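Local coordinates for protein inorganic pyrophosphatase (Shewanella sp. AS-11, PDB 6LL8) that probably hydrolyses diphosphate to two phosphates with the help of divalent metal ions, manganese being the usual cofactor, at residues I77-D82 / K204-N209; V7-P12 / I71-E76; E67-V72 / D82-A87; V213-L218 / L292-Q297; A37-L42 / Y60-A65. One frame throughout, in Å; residues are numbered along the deposited sequence. Where two conformers were deposited one is given.

How the interactions relate
From the N terminus, the parallel sheet of the DHH domain is stitched first. Interaction 5 sets strand 34-38 beside the short edge strand 59-60 and the loop after it, and it lies wholly within the longer loop that interaction 2 closes between the end of strand 4-7 and that of strand 68-72. Interaction 3 starts on strand 68-72, where interaction 2 ends, and folds residues 82-87 back over it. Interaction 1 starts at 77-82, inside the loop that interaction 3 closes, and ends beyond it at strand 203-208 of DHHA2, so the two cross. Interaction 4 follows, joining neighbouring strand 211-220 to helix 294-307. Interactions 1, 2 and 4 all meet the bound imidodiphosphate.

Interaction 1: residues I77-D82 / K204-N209; sequences ITQAPD and KDFNMN. With 2PN (imidodiphosphoric acid), chain I.
Thr78 and Asp205 make the one direct hydrogen bond between these segments: Thr78 OG1 gives its proton to Asp205 O at 2.7 Å, from above the carbonyl plane. With chi1 at 53°, OG1 sits between the backbone N and the carbonyl carbon and can meet that oxygen. Three waters extend the polar contact. One links Thr78 O to Asp205 N, a second links Thr78 OG1 to Asn207 N, and the third donates to Gln79 OE1 at 2.7 Å while accepting from Lys204 NZ. That ammonium also holds the bound imidodiphosphate, NZ 2.7 Å from its O1 and 3.0 Å from its O4, so Gln79 is second-shell to the ligand. The Gln79 amide lies obliquely across the Lys204 chain, Gln79 OE1 3.7 Å from Lys204 CD, and Gln79 NE2 approaches Phe206 CE2. Asp205 turns its carboxylate to Arg246. The 3-10 turn of the DHH domain thus meets edge strand 203-208 of DHHA2, which pairs with strand 211-220; beyond, Phe206 touches Val299 of helix 294-307.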
# COMPACT_ATOMS: atom_id res chain seq x y z
N ILE A 77 -5.80 -2.38 12.78
CA ILE A 77 -6.58 -1.31 13.41
C ILE A 77 -6.06 0.05 12.96
O ILE A 77 -6.86 0.93 12.64
CB ILE A 77 -6.57 -1.44 14.94
CG1 ILE A 77 -7.38 -2.67 15.34
CG2 ILE A 77 -7.08 -0.20 15.65
CD1 ILE A 77 -7.24 -3.00 16.83
N THR A 78 -4.75 0.26 12.93
CA THR A 78 -4.16 1.58 12.64
C THR A 78 -4.41 2.02 11.21
O THR A 78 -4.20 3.21 10.91
CB THR A 78 -2.64 1.59 12.89
OG1 THR A 78 -2.08 0.51 12.15
CG2 THR A 78 -2.27 1.56 14.37
N GLN A 79 -4.79 1.15 10.31
CA GLN A 79 -4.99 1.47 8.89
C GLN A 79 -6.46 1.39 8.51
O GLN A 79 -6.79 1.71 7.37
CB GLN A 79 -4.14 0.55 8.02
CG GLN A 79 -2.66 0.76 8.28
CD GLN A 79 -1.82 -0.21 7.50
OE1 GLN A 79 -2.16 -0.51 6.34
NE2 GLN A 79 -0.66 -0.55 8.10
N ALA A 80 -7.33 0.97 9.42
CA ALA A 80 -8.77 0.84 9.19
C ALA A 80 -9.47 2.14 9.50
O ALA A 80 -8.92 3.04 10.14
CB ALA A 80 -9.33 -0.23 10.10
N PRO A 81 -10.75 2.27 9.12
CA PRO A 81 -11.52 3.41 9.61
C PRO A 81 -11.45 3.51 11.14
O PRO A 81 -11.44 2.50 11.81
CB PRO A 81 -12.94 3.09 9.11
CG PRO A 81 -12.74 2.20 7.90
CD PRO A 81 -11.54 1.35 8.27
N ASP A 82 -11.55 4.74 11.63
CA ASP A 82 -11.41 4.96 13.08
C ASP A 82 -12.52 4.23 13.85
O ASP A 82 -12.27 3.78 14.97
CB ASP A 82 -11.44 6.43 13.40
CG ASP A 82 -10.21 7.19 12.99
OD1 ASP A 82 -9.18 6.55 12.72
OD2 ASP A 82 -10.28 8.44 13.05
N LYS A 204 2.27 4.60 6.63
CA LYS A 204 1.45 3.70 7.45
C LYS A 204 1.95 3.71 8.88
O LYS A 204 3.16 3.67 9.12
CB LYS A 204 1.52 2.27 6.92
CG LYS A 204 0.92 2.11 5.53
CD LYS A 204 1.09 0.69 5.01
CE LYS A 204 0.49 0.52 3.63
NZ LYS A 204 0.68 -0.86 3.16
N ASP A 205 1.02 3.70 9.81
CA ASP A 205 1.29 3.44 11.22
C ASP A 205 1.12 1.96 11.51
O ASP A 205 0.20 1.30 10.99
CB ASP A 205 0.40 4.27 12.14
CG ASP A 205 0.88 5.68 12.39
OD1 ASP A 205 2.11 5.86 12.53
OD2 ASP A 205 0.05 6.59 12.45
N PHE A 206 1.96 1.48 12.40
CA PHE A 206 1.98 0.10 12.90
C PHE A 206 2.00 0.13 14.41
O PHE A 206 2.80 0.85 15.00
CB PHE A 206 3.23 -0.63 12.41
CG PHE A 206 3.29 -0.77 10.92
CD1 PHE A 206 3.83 0.24 10.14
CD2 PHE A 206 2.73 -1.86 10.28
CE1 PHE A 206 3.84 0.16 8.76
CE2 PHE A 206 2.77 -1.96 8.90
CZ PHE A 206 3.30 -0.94 8.14
N ASN A 207 1.18 -0.71 15.01
CA ASN A 207 1.29 -1.03 16.45
C ASN A 207 2.19 -2.24 16.60
O ASN A 207 1.78 -3.36 16.20
CB ASN A 207 -0.10 -1.29 17.01
CG ASN A 207 -0.07 -1.60 18.47
OD1 ASN A 207 0.98 -1.73 19.06
ND2 ASN A 207 -1.24 -1.75 19.04
N MET A 208 3.41 -2.04 17.06
CA MET A 208 4.40 -3.13 17.24
C MET A 208 4.60 -3.36 18.74
O MET A 208 5.31 -2.60 19.37
CB MET A 208 5.69 -2.79 16.53
CG MET A 208 5.47 -2.63 15.02
SD MET A 208 7.04 -2.52 14.15
CE MET A 208 6.48 -2.58 12.45
N ASN A 209 3.87 -4.33 19.28
CA ASN A 209 3.92 -4.66 20.72
C ASN A 209 3.67 -3.40 21.56
O ASN A 209 4.36 -3.19 22.57
CB ASN A 209 5.25 -5.36 21.03
CG ASN A 209 5.19 -6.09 22.34
OD1 ASN A 209 4.11 -6.37 22.85
ND2 ASN A 209 6.36 -6.37 22.90
P1 2PN I . 1.15 -2.26 -0.04
O1 2PN I . -0.01 -1.49 0.60
O2 2PN I . 1.90 -1.42 -1.04
O3 2PN I . 0.68 -3.58 -0.61
N1 2PN I . 2.20 -2.62 1.18
P2 2PN I . 3.71 -2.12 1.61
O4 2PN I . 3.57 -1.74 3.08
O5 2PN I . 4.07 -0.92 0.77
O6 2PN I . 4.65 -3.28 1.41
O HOH W 1 -1.80 4.20 9.10
O HOH W 2 -0.77 -1.89 13.33
O HOH W 3 -1.36 -2.31 4.51

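Interaction 2: residues V7-P12 / I71-E76; sequences VGHKIP and IVDHSE. With MG (magnesium ion), chain C; MG (magnesium ion), chain D; 2PN (imidodiphosphoric acid), chain I.
His9 and Asp73 share a magnesium ion: His9 NE2 binds it at 2.2 Å and Asp73 OD2 at 2.0 Å, with O1 of the imidodiphosphate and Asp13 as further ligands. The ring and carboxylate planes are 35° apart. Asp73 OD1 reaches a second magnesium ion at 2.1 Å, so this carboxylate bridges two metals; Ser16 OG also bonds OD2. His9 CG lies between the backbone N and the carbonyl carbon (chi1 51°), and ND1 donates to Lys10 O at 2.9 Å, close to the ring plane, fixing the imidazole's rotation. His74 packs its CD2 3.7 Å from His9 CB, while its ND1 accepts from Glu76 N and a water joins its NE2 to Gly8 O. An alanine here would probably leave that water and Glu76 N without their imidazole partner and open a gap beside His9. Further out, Val72 N bonds Val7 O at 3.0 Å, where the parallel strands end. Two metals on one carboxylate, each also holding a phosphate oxygen, are consistent with polarising the diphosphate for hydrolysis.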
# COMPACT_ATOMS: atom_id res chain seq x y z
N VAL A 7 -13.25 -1.00 1.08
CA VAL A 7 -12.34 0.12 1.39
C VAL A 7 -10.97 -0.42 1.82
O VAL A 7 -10.86 -1.33 2.64
CB VAL A 7 -12.97 1.07 2.39
CG1 VAL A 7 -13.24 0.41 3.69
CG2 VAL A 7 -12.12 2.30 2.60
N GLY A 8 -9.96 0.22 1.27
CA GLY A 8 -8.57 -0.09 1.58
C GLY A 8 -8.01 0.76 2.70
O GLY A 8 -8.73 1.36 3.48
N HIS A 9 -6.69 0.75 2.81
CA HIS A 9 -6.06 1.37 3.97
C HIS A 9 -6.18 2.88 3.96
O HIS A 9 -6.24 3.52 2.90
CB HIS A 9 -4.60 0.90 4.17
CG HIS A 9 -3.67 0.98 3.00
ND1 HIS A 9 -3.11 2.16 2.54
CD2 HIS A 9 -3.14 -0.01 2.24
CE1 HIS A 9 -2.29 1.84 1.51
NE2 HIS A 9 -2.29 0.53 1.30
N LYS A 10 -6.07 3.46 5.16
CA LYS A 10 -5.76 4.88 5.31
C LYS A 10 -4.57 5.22 4.43
O LYS A 10 -3.67 4.41 4.27
CB LYS A 10 -5.47 5.20 6.77
CG LYS A 10 -6.67 5.30 7.69
CD LYS A 10 -6.31 5.76 9.08
CE LYS A 10 -7.51 6.11 9.91
NZ LYS A 10 -7.04 6.64 11.22
N ILE A 11 -4.58 6.44 3.91
CA ILE A 11 -3.52 6.89 2.98
C ILE A 11 -3.47 5.87 1.84
O ILE A 11 -2.53 5.10 1.63
CB ILE A 11 -2.17 7.16 3.65
CG1 ILE A 11 -2.41 8.14 4.82
CG2 ILE A 11 -1.20 7.71 2.61
CD1 ILE A 11 -1.19 8.55 5.54
N PRO A 12 -4.57 5.77 1.08
CA PRO A 12 -4.69 4.68 0.11
C PRO A 12 -3.67 4.84 -1.01
O PRO A 12 -3.41 5.93 -1.50
CB PRO A 12 -6.10 4.83 -0.42
CG PRO A 12 -6.47 6.26 -0.17
CD PRO A 12 -5.79 6.60 1.15
N ILE A 71 -12.78 -5.12 3.79
CA ILE A 71 -11.45 -4.50 3.93
C ILE A 71 -10.57 -4.99 2.78
O ILE A 71 -10.53 -6.18 2.49
CB ILE A 71 -10.84 -4.86 5.28
CG1 ILE A 71 -11.68 -4.33 6.45
CG2 ILE A 71 -9.38 -4.44 5.38
CD1 ILE A 71 -11.62 -2.86 6.68
N VAL A 72 -9.80 -4.08 2.21
CA VAL A 72 -8.82 -4.38 1.14
C VAL A 72 -7.44 -3.95 1.61
O VAL A 72 -7.26 -2.83 2.09
CB VAL A 72 -9.23 -3.66 -0.16
CG1 VAL A 72 -8.27 -3.95 -1.29
CG2 VAL A 72 -10.64 -3.99 -0.57
N ASP A 73 -6.45 -4.81 1.39
CA ASP A 73 -5.03 -4.39 1.35
C ASP A 73 -4.47 -4.03 2.73
O ASP A 73 -3.43 -3.37 2.78
CB ASP A 73 -4.83 -3.28 0.33
CG ASP A 73 -3.44 -2.90 -0.07
OD1 ASP A 73 -2.59 -3.81 -0.29
OD2 ASP A 73 -3.24 -1.69 -0.23
N HIS A 74 -5.06 -4.52 3.80
CA HIS A 74 -4.47 -4.50 5.15
C HIS A 74 -5.32 -5.35 6.09
O HIS A 74 -6.46 -5.67 5.73
CB HIS A 74 -4.36 -3.07 5.70
CG HIS A 74 -5.65 -2.51 6.14
ND1 HIS A 74 -6.02 -2.51 7.47
CD2 HIS A 74 -6.62 -1.93 5.41
CE1 HIS A 74 -7.23 -1.95 7.50
NE2 HIS A 74 -7.63 -1.55 6.29
N SER A 75 -4.84 -5.57 7.31
CA SER A 75 -5.69 -6.12 8.37
C SER A 75 -5.36 -5.50 9.73
O SER A 75 -5.35 -6.21 10.74
CB SER A 75 -5.68 -7.62 8.40
OG SER A 75 -4.37 -8.15 8.58
N GLU A 76 -5.16 -4.18 9.74
CA GLU A 76 -4.66 -3.45 10.92
C GLU A 76 -5.67 -2.45 11.45
O GLU A 76 -6.23 -1.66 10.69
CB GLU A 76 -3.43 -2.62 10.53
CG GLU A 76 -2.28 -3.41 9.96
CD GLU A 76 -1.58 -4.37 10.89
OE1 GLU A 76 -1.52 -4.13 12.09
OE2 GLU A 76 -1.10 -5.39 10.38
MG MG C . -1.51 -0.69 -0.38
MG MG D . -1.00 -3.84 -1.75
P1 2PN I . 1.15 -2.26 -0.04
O1 2PN I . -0.01 -1.49 0.60
O2 2PN I . 1.90 -1.42 -1.04
O3 2PN I . 0.68 -3.58 -0.61
N1 2PN I . 2.20 -2.62 1.18
P2 2PN I . 3.71 -2.12 1.61
O4 2PN I . 3.57 -1.74 3.08
O5 2PN I . 4.07 -0.92 0.77
O6 2PN I . 4.65 -3.28 1.41
O HOH W 4 -9.98 -0.23 5.36

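Interaction 3: residues E67-V72 / D82-A87; sequences EEVYIV and DDIAQA
The connection between two neighbouring parallel strands of the DHH domain, 68-72 and 88-94, folds back here on the strand it has just left, Ile84 packing against Val69. A short 3-10 turn that includes Ile84 presents its side chain, and CD1 does the touching: it lies 4.0 Å from both Val69 CG1 and Val69 CG2, against the fork of the valine, the two side chains meeting at a slant. CG1 of Ile84 is anti to the backbone N (chi1 -160°), and chi2 of 63° then bends CD1 round to the strand. The same methyl reaches Ile71 CD1 at 4.2 Å. Ala87 adds its CB, 4.0 Å from Val69 CG2 and 3.4 Å from Glu67 O, where the turn runs into the next strand. No hydrogen bond crosses between the segments; the contact is van der Waals packing, mostly between apolar side chains. Around it, Ile84 also touches Ile89 of strand 88-94 and Leu101, while Val69 meets Val7 of strand 4-7 and Tyr64 of the loop before its own strand.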
# COMPACT_ATOMS: atom_id res chain seq x y z
N GLU A 67 -22.19 -0.04 9.43
CA GLU A 67 -22.06 -0.53 8.04
C GLU A 67 -21.45 -1.91 8.02
O GLU A 67 -20.81 -2.32 9.00
CB GLU A 67 -21.20 0.42 7.22
CG GLU A 67 -21.67 1.86 7.20
CD GLU A 67 -23.00 2.12 6.50
OE1 GLU A 67 -23.51 1.24 5.80
OE2 GLU A 67 -23.50 3.23 6.63
N GLU A 68 -21.59 -2.58 6.89
CA GLU A 68 -20.81 -3.79 6.55
C GLU A 68 -19.66 -3.33 5.68
O GLU A 68 -19.85 -2.58 4.72
CB GLU A 68 -21.66 -4.82 5.83
CG GLU A 68 -22.68 -5.49 6.74
CD GLU A 68 -23.63 -6.39 5.97
OE1 GLU A 68 -24.22 -5.89 5.03
OE2 GLU A 68 -23.83 -7.53 6.41
N VAL A 69 -18.47 -3.82 6.00
CA VAL A 69 -17.23 -3.38 5.37
C VAL A 69 -16.45 -4.58 4.88
O VAL A 69 -16.22 -5.55 5.61
CB VAL A 69 -16.38 -2.54 6.33
CG1 VAL A 69 -15.09 -2.10 5.69
CG2 VAL A 69 -17.15 -1.34 6.81
N TYR A 70 -15.98 -4.49 3.64
CA TYR A 70 -15.04 -5.45 3.05
C TYR A 70 -13.73 -4.71 2.95
O TYR A 70 -13.57 -3.75 2.18
CB TYR A 70 -15.53 -5.97 1.70
CG TYR A 70 -15.04 -7.35 1.37
CD1 TYR A 70 -13.69 -7.64 1.28
CD2 TYR A 70 -15.93 -8.38 1.12
CE1 TYR A 70 -13.25 -8.92 1.00
CE2 TYR A 70 -15.51 -9.67 0.81
CZ TYR A 70 -14.14 -9.93 0.77
OH TYR A 70 -13.65 -11.19 0.52
N ILE A 71 -12.78 -5.12 3.79
CA ILE A 71 -11.45 -4.50 3.93
C ILE A 71 -10.57 -4.99 2.78
O ILE A 71 -10.53 -6.18 2.49
CB ILE A 71 -10.84 -4.86 5.28
CG1 ILE A 71 -11.68 -4.33 6.45
CG2 ILE A 71 -9.38 -4.44 5.38
CD1 ILE A 71 -11.62 -2.86 6.68
N VAL A 72 -9.80 -4.08 2.21
CA VAL A 72 -8.82 -4.38 1.14
C VAL A 72 -7.44 -3.95 1.61
O VAL A 72 -7.26 -2.83 2.09
CB VAL A 72 -9.23 -3.66 -0.16
CG1 VAL A 72 -8.27 -3.95 -1.29
CG2 VAL A 72 -10.64 -3.99 -0.57
N ASP A 82 -11.55 4.74 11.63
CA ASP A 82 -11.41 4.96 13.08
C ASP A 82 -12.52 4.23 13.85
O ASP A 82 -12.27 3.78 14.97
CB ASP A 82 -11.44 6.43 13.40
CG ASP A 82 -10.21 7.19 12.99
OD1 ASP A 82 -9.18 6.55 12.72
OD2 ASP A 82 -10.28 8.44 13.05
N ASP A 83 -13.71 4.12 13.28
CA ASP A 83 -14.88 3.52 13.96
C ASP A 83 -15.15 2.11 13.47
O ASP A 83 -16.27 1.62 13.61
CB ASP A 83 -16.08 4.45 13.88
CG ASP A 83 -16.62 4.67 12.49
OD1 ASP A 83 -16.01 4.18 11.50
OD2 ASP A 83 -17.68 5.32 12.37
N ILE A 84 -14.15 1.41 12.93
CA ILE A 84 -14.38 0.04 12.41
C ILE A 84 -14.91 -0.89 13.50
O ILE A 84 -15.62 -1.83 13.15
CB ILE A 84 -13.13 -0.51 11.72
CG1 ILE A 84 -13.43 -1.66 10.75
CG2 ILE A 84 -12.08 -0.91 12.76
CD1 ILE A 84 -14.28 -1.32 9.58
N ALA A 85 -14.61 -0.68 14.79
CA ALA A 85 -15.13 -1.59 15.83
C ALA A 85 -16.65 -1.53 15.91
O ALA A 85 -17.23 -2.47 16.45
CB ALA A 85 -14.50 -1.31 17.17
N GLN A 86 -17.26 -0.46 15.42
CA GLN A 86 -18.73 -0.34 15.43
C GLN A 86 -19.33 -0.68 14.08
O GLN A 86 -20.54 -0.55 13.89
CB GLN A 86 -19.12 1.08 15.84
CG GLN A 86 -18.82 1.39 17.30
CD GLN A 86 -17.43 1.92 17.50
OE1 GLN A 86 -17.03 2.91 16.87
NE2 GLN A 86 -16.71 1.32 18.44
N ALA A 87 -18.50 -1.15 13.15
CA ALA A 87 -18.94 -1.73 11.86
C ALA A 87 -18.91 -3.24 11.96
O ALA A 87 -18.40 -3.79 12.95
CB ALA A 87 -18.04 -1.25 10.75

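Interaction 4: residues V213-L218 / L292-Q297; sequences VGIGQL and LSRKKQ. With 2PN (imidodiphosphoric acid), chain I.
Gln217 NE2 donates to Leu292 O at 3.0 Å with an N-H...O angle of 158°, the carbonyl oxygen lying in the plane of the amide; Thr254 OG1 is a further partner of this nitrogen. A weak bond, 2.9 Å from Arg294 NH1 to Ile215 O, ties the guanidinium to the strand, that oxygen lying at its edge. Placed by a bend at chi3 (51°), Arg294 NE points almost straight at O4 of the imidodiphosphate, 2.8 Å and 174°, and NH2 reaches O5 at 3.0 Å while also pairing with Asp202. An alanine in place of Arg294 would probably leave O4 and O5 with less positive charge to balance them and Asp202 without its mate. Arg294 and Lys295 open helix 294-307, with Ser293 as N-cap, its OG accepting from Lys296 N. Lys295 brings both its backbone N and NZ to O6 of the ligand, and NZ spans to O3 as well. Water joins Gln217 OE1 to Arg294 N. In the packing, Ile215 CG2 lies 3.6 Å from Arg294 CD, the two side chains running past each other in opposite directions, and Gln217 CB lies over one guanidinium face, 4.0 Å from Arg294 NH1.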
# COMPACT_ATOMS: atom_id res chain seq x y z
N VAL A 213 4.75 2.87 15.49
CA VAL A 213 5.85 3.06 14.52
C VAL A 213 5.24 3.54 13.20
O VAL A 213 4.42 2.84 12.60
CB VAL A 213 6.59 1.73 14.33
CG1 VAL A 213 7.64 1.85 13.25
CG2 VAL A 213 7.18 1.26 15.64
N GLY A 214 5.64 4.71 12.75
CA GLY A 214 5.24 5.21 11.45
C GLY A 214 6.29 4.93 10.41
O GLY A 214 7.47 5.16 10.68
N ILE A 215 5.88 4.44 9.25
CA ILE A 215 6.83 4.15 8.16
C ILE A 215 6.27 4.74 6.86
O ILE A 215 5.20 4.30 6.41
CB ILE A 215 7.06 2.64 7.99
CG1 ILE A 215 7.38 1.97 9.32
CG2 ILE A 215 8.13 2.42 6.93
CD1 ILE A 215 7.62 0.48 9.25
N GLY A 216 7.00 5.67 6.28
CA GLY A 216 6.70 6.17 4.95
C GLY A 216 7.61 5.55 3.92
O GLY A 216 8.67 4.99 4.25
N GLN A 217 7.21 5.66 2.67
CA GLN A 217 8.03 5.19 1.55
C GLN A 217 7.83 6.12 0.37
O GLN A 217 6.70 6.54 0.10
CB GLN A 217 7.69 3.76 1.19
CG GLN A 217 8.58 3.21 0.07
CD GLN A 217 8.50 1.72 -0.12
OE1 GLN A 217 7.44 1.13 0.07
NE2 GLN A 217 9.61 1.09 -0.47
N LEU A 218 8.92 6.41 -0.32
CA LEU A 218 8.91 7.16 -1.58
C LEU A 218 9.72 6.36 -2.59
O LEU A 218 10.96 6.41 -2.59
CB LEU A 218 9.48 8.55 -1.39
CG LEU A 218 8.63 9.44 -0.49
CD1 LEU A 218 9.45 10.61 0.03
CD2 LEU A 218 7.38 9.92 -1.22
N LEU A 292 13.28 -3.20 -1.30
CA LEU A 292 12.16 -2.58 -2.04
C LEU A 292 10.86 -2.63 -1.23
O LEU A 292 10.04 -1.73 -1.40
CB LEU A 292 11.94 -3.25 -3.40
CG LEU A 292 13.01 -3.02 -4.45
CD1 LEU A 292 12.78 -3.92 -5.66
CD2 LEU A 292 13.06 -1.56 -4.88
N SER A 293 10.61 -3.72 -0.53
CA SER A 293 9.29 -4.05 0.03
C SER A 293 9.18 -3.72 1.52
O SER A 293 9.92 -4.31 2.34
CB SER A 293 9.03 -5.51 -0.15
OG SER A 293 7.87 -5.91 0.55
N ARG A 294 8.25 -2.87 1.87
CA ARG A 294 7.98 -2.60 3.29
C ARG A 294 7.40 -3.85 3.95
O ARG A 294 7.90 -4.28 5.01
CB ARG A 294 7.10 -1.36 3.41
CG ARG A 294 6.67 -1.01 4.83
CD ARG A 294 6.01 0.35 4.95
NE ARG A 294 4.95 0.50 4.00
CZ ARG A 294 4.54 1.63 3.44
NH1 ARG A 294 4.90 2.81 3.94
NH2 ARG A 294 3.76 1.59 2.38
N LYS A 295 6.38 -4.47 3.37
CA LYS A 295 5.72 -5.61 4.04
C LYS A 295 6.68 -6.80 4.22
O LYS A 295 6.52 -7.53 5.18
CB LYS A 295 4.45 -6.08 3.32
CG LYS A 295 4.69 -6.80 2.00
CD LYS A 295 3.43 -7.42 1.38
CE LYS A 295 2.33 -6.44 1.06
NZ LYS A 295 2.76 -5.41 0.08
N LYS A 296 7.64 -7.00 3.31
CA LYS A 296 8.44 -8.23 3.35
C LYS A 296 9.82 -7.99 3.93
O LYS A 296 10.36 -8.88 4.59
CB LYS A 296 8.53 -8.86 1.96
CG LYS A 296 9.17 -10.21 1.87
CD LYS A 296 9.05 -10.81 0.50
CE LYS A 296 9.82 -12.10 0.31
NZ LYS A 296 9.34 -13.16 1.19
N GLN A 297 10.41 -6.84 3.69
CA GLN A 297 11.83 -6.58 4.02
C GLN A 297 12.00 -5.60 5.15
O GLN A 297 13.12 -5.47 5.64
CB GLN A 297 12.60 -6.13 2.79
CG GLN A 297 12.62 -7.18 1.67
CD GLN A 297 13.25 -6.62 0.44
OE1 GLN A 297 12.68 -5.76 -0.25
NE2 GLN A 297 14.46 -7.05 0.15
P1 2PN I . 1.15 -2.26 -0.04
O1 2PN I . -0.01 -1.49 0.60
O2 2PN I . 1.90 -1.42 -1.04
O3 2PN I . 0.68 -3.58 -0.61
N1 2PN I . 2.20 -2.62 1.18
P2 2PN I . 3.71 -2.12 1.61
O4 2PN I . 3.57 -1.74 3.08
O5 2PN I . 4.07 -0.92 0.77
O6 2PN I . 4.65 -3.28 1.41
O HOH W 5 6.75 -1.48 -0.08

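Interaction 5: residues A37-L42 / Y60-A65; sequences ARLGEL and YKTSYA
Arg38 O takes the backbone N-H of Lys61 at 3.1 Å, with an N-H...O angle of 171° and the donor nearly along the C=O axis, and a CA-H...O contact from Tyr60 CA joins it at 3.5 Å. On the face of the sheet that carries both side chains, Tyr60 CB lies over the centre of one face of the Arg38 guanidinium, 3.9 Å from Arg38 CZ, and the two side chains cross at about a right angle. Arg38 CG starts the chain off between the backbone N and the carbonyl carbon (chi1 62°), beside Tyr60 CA. Arg38 NH1 is held by Gly40 O and, in a salt bridge, by Glu41 OE1 at 3.1 Å, while NE bonds Pro58 O; these bonds would limit rotation of the group. The pairing belongs to the edge of the parallel DHH sheet, where short strand 59-60 lies beside strand 34-38. Beyond it Tyr64 comes back to Leu39 at a slant: Tyr64 CE1 meets Leu39 CD2 at 3.9 Å, and Tyr64 OH, which donates to Lys61 O, touches Ala37 CB at 3.4 Å. Leu39 CD2 also lies 3.4 Å from Lys61 O.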
# COMPACT_ATOMS: atom_id res chain seq x y z
N ALA A 37 -15.12 2.66 -1.70
CA ALA A 37 -14.86 3.87 -0.94
C ALA A 37 -13.36 4.04 -0.72
O ALA A 37 -12.56 3.13 -0.98
CB ALA A 37 -15.62 3.88 0.36
N ARG A 38 -13.00 5.20 -0.21
CA ARG A 38 -11.62 5.55 0.11
C ARG A 38 -11.57 6.37 1.40
O ARG A 38 -12.48 7.15 1.67
CB ARG A 38 -10.93 6.30 -1.01
CG ARG A 38 -11.56 7.64 -1.37
CD ARG A 38 -10.96 8.22 -2.63
NE ARG A 38 -11.73 9.35 -3.11
CZ ARG A 38 -11.53 10.63 -2.84
NH1 ARG A 38 -10.51 11.02 -2.12
NH2 ARG A 38 -12.35 11.52 -3.38
N LEU A 39 -10.47 6.23 2.12
CA LEU A 39 -10.23 6.93 3.40
C LEU A 39 -9.36 8.16 3.24
O LEU A 39 -9.05 8.78 4.25
CB LEU A 39 -9.56 5.97 4.37
CG LEU A 39 -10.45 4.88 4.92
CD1 LEU A 39 -9.67 3.80 5.67
CD2 LEU A 39 -11.50 5.48 5.85
N GLY A 40 -8.94 8.49 2.04
CA GLY A 40 -8.07 9.65 1.82
C GLY A 40 -8.08 10.04 0.37
O GLY A 40 -8.75 9.41 -0.45
N GLU A 41 -7.32 11.07 0.08
CA GLU A 41 -7.09 11.55 -1.29
C GLU A 41 -6.23 10.56 -2.06
O GLU A 41 -5.57 9.70 -1.49
CB GLU A 41 -6.43 12.93 -1.26
CG GLU A 41 -7.28 13.97 -0.54
CD GLU A 41 -8.68 14.42 -1.00
OE1 GLU A 41 -9.34 13.87 -1.94
OE2 GLU A 41 -9.17 15.37 -0.36
N LEU A 42 -6.31 10.67 -3.36
CA LEU A 42 -5.48 9.85 -4.25
C LEU A 42 -4.08 10.42 -4.39
O LEU A 42 -3.88 11.63 -4.44
CB LEU A 42 -6.14 9.74 -5.62
CG LEU A 42 -7.03 8.52 -5.78
CD1 LEU A 42 -8.18 8.57 -4.79
CD2 LEU A 42 -7.51 8.46 -7.22
N TYR A 60 -15.35 9.25 -1.00
CA TYR A 60 -14.55 9.55 0.20
C TYR A 60 -15.45 9.42 1.42
O TYR A 60 -16.46 10.13 1.51
CB TYR A 60 -13.99 10.97 0.17
CG TYR A 60 -13.33 11.41 1.45
CD1 TYR A 60 -12.09 10.92 1.81
CD2 TYR A 60 -13.91 12.37 2.26
CE1 TYR A 60 -11.46 11.34 2.96
CE2 TYR A 60 -13.29 12.80 3.42
CZ TYR A 60 -12.06 12.28 3.77
OH TYR A 60 -11.43 12.71 4.90
N LYS A 61 -15.13 8.52 2.31
CA LYS A 61 -15.98 8.19 3.44
C LYS A 61 -15.09 7.76 4.59
O LYS A 61 -14.22 6.92 4.38
CB LYS A 61 -16.98 7.09 3.08
CG LYS A 61 -17.89 6.68 4.21
CD LYS A 61 -18.98 5.75 3.76
CE LYS A 61 -19.88 5.27 4.88
NZ LYS A 61 -20.53 6.37 5.61
N THR A 62 -15.29 8.35 5.76
CA THR A 62 -14.40 8.08 6.91
C THR A 62 -15.13 7.39 8.07
O THR A 62 -14.42 6.80 8.91
CB THR A 62 -13.66 9.33 7.34
OG1 THR A 62 -14.59 10.35 7.63
CG2 THR A 62 -12.70 9.78 6.27
N SER A 63 -16.44 7.46 8.15
CA SER A 63 -17.17 6.80 9.26
C SER A 63 -18.00 5.65 8.71
O SER A 63 -18.75 5.80 7.73
CB SER A 63 -17.98 7.74 10.05
OG SER A 63 -18.94 7.01 10.79
N TYR A 64 -17.83 4.53 9.35
CA TYR A 64 -18.45 3.27 8.90
C TYR A 64 -19.21 2.57 10.02
O TYR A 64 -19.68 1.45 9.82
CB TYR A 64 -17.39 2.30 8.35
CG TYR A 64 -16.76 2.83 7.10
CD1 TYR A 64 -15.76 3.77 7.17
CD2 TYR A 64 -17.18 2.43 5.84
CE1 TYR A 64 -15.18 4.29 6.04
CE2 TYR A 64 -16.59 2.94 4.69
CZ TYR A 64 -15.57 3.86 4.79
OH TYR A 64 -15.00 4.38 3.66
N ALA A 65 -19.43 3.22 11.16
CA ALA A 65 -20.23 2.59 12.22
C ALA A 65 -21.57 2.15 11.64
O ALA A 65 -22.23 2.93 10.91
CB ALA A 65 -20.45 3.53 13.36
O HOH W 6 -9.06 11.65 5.36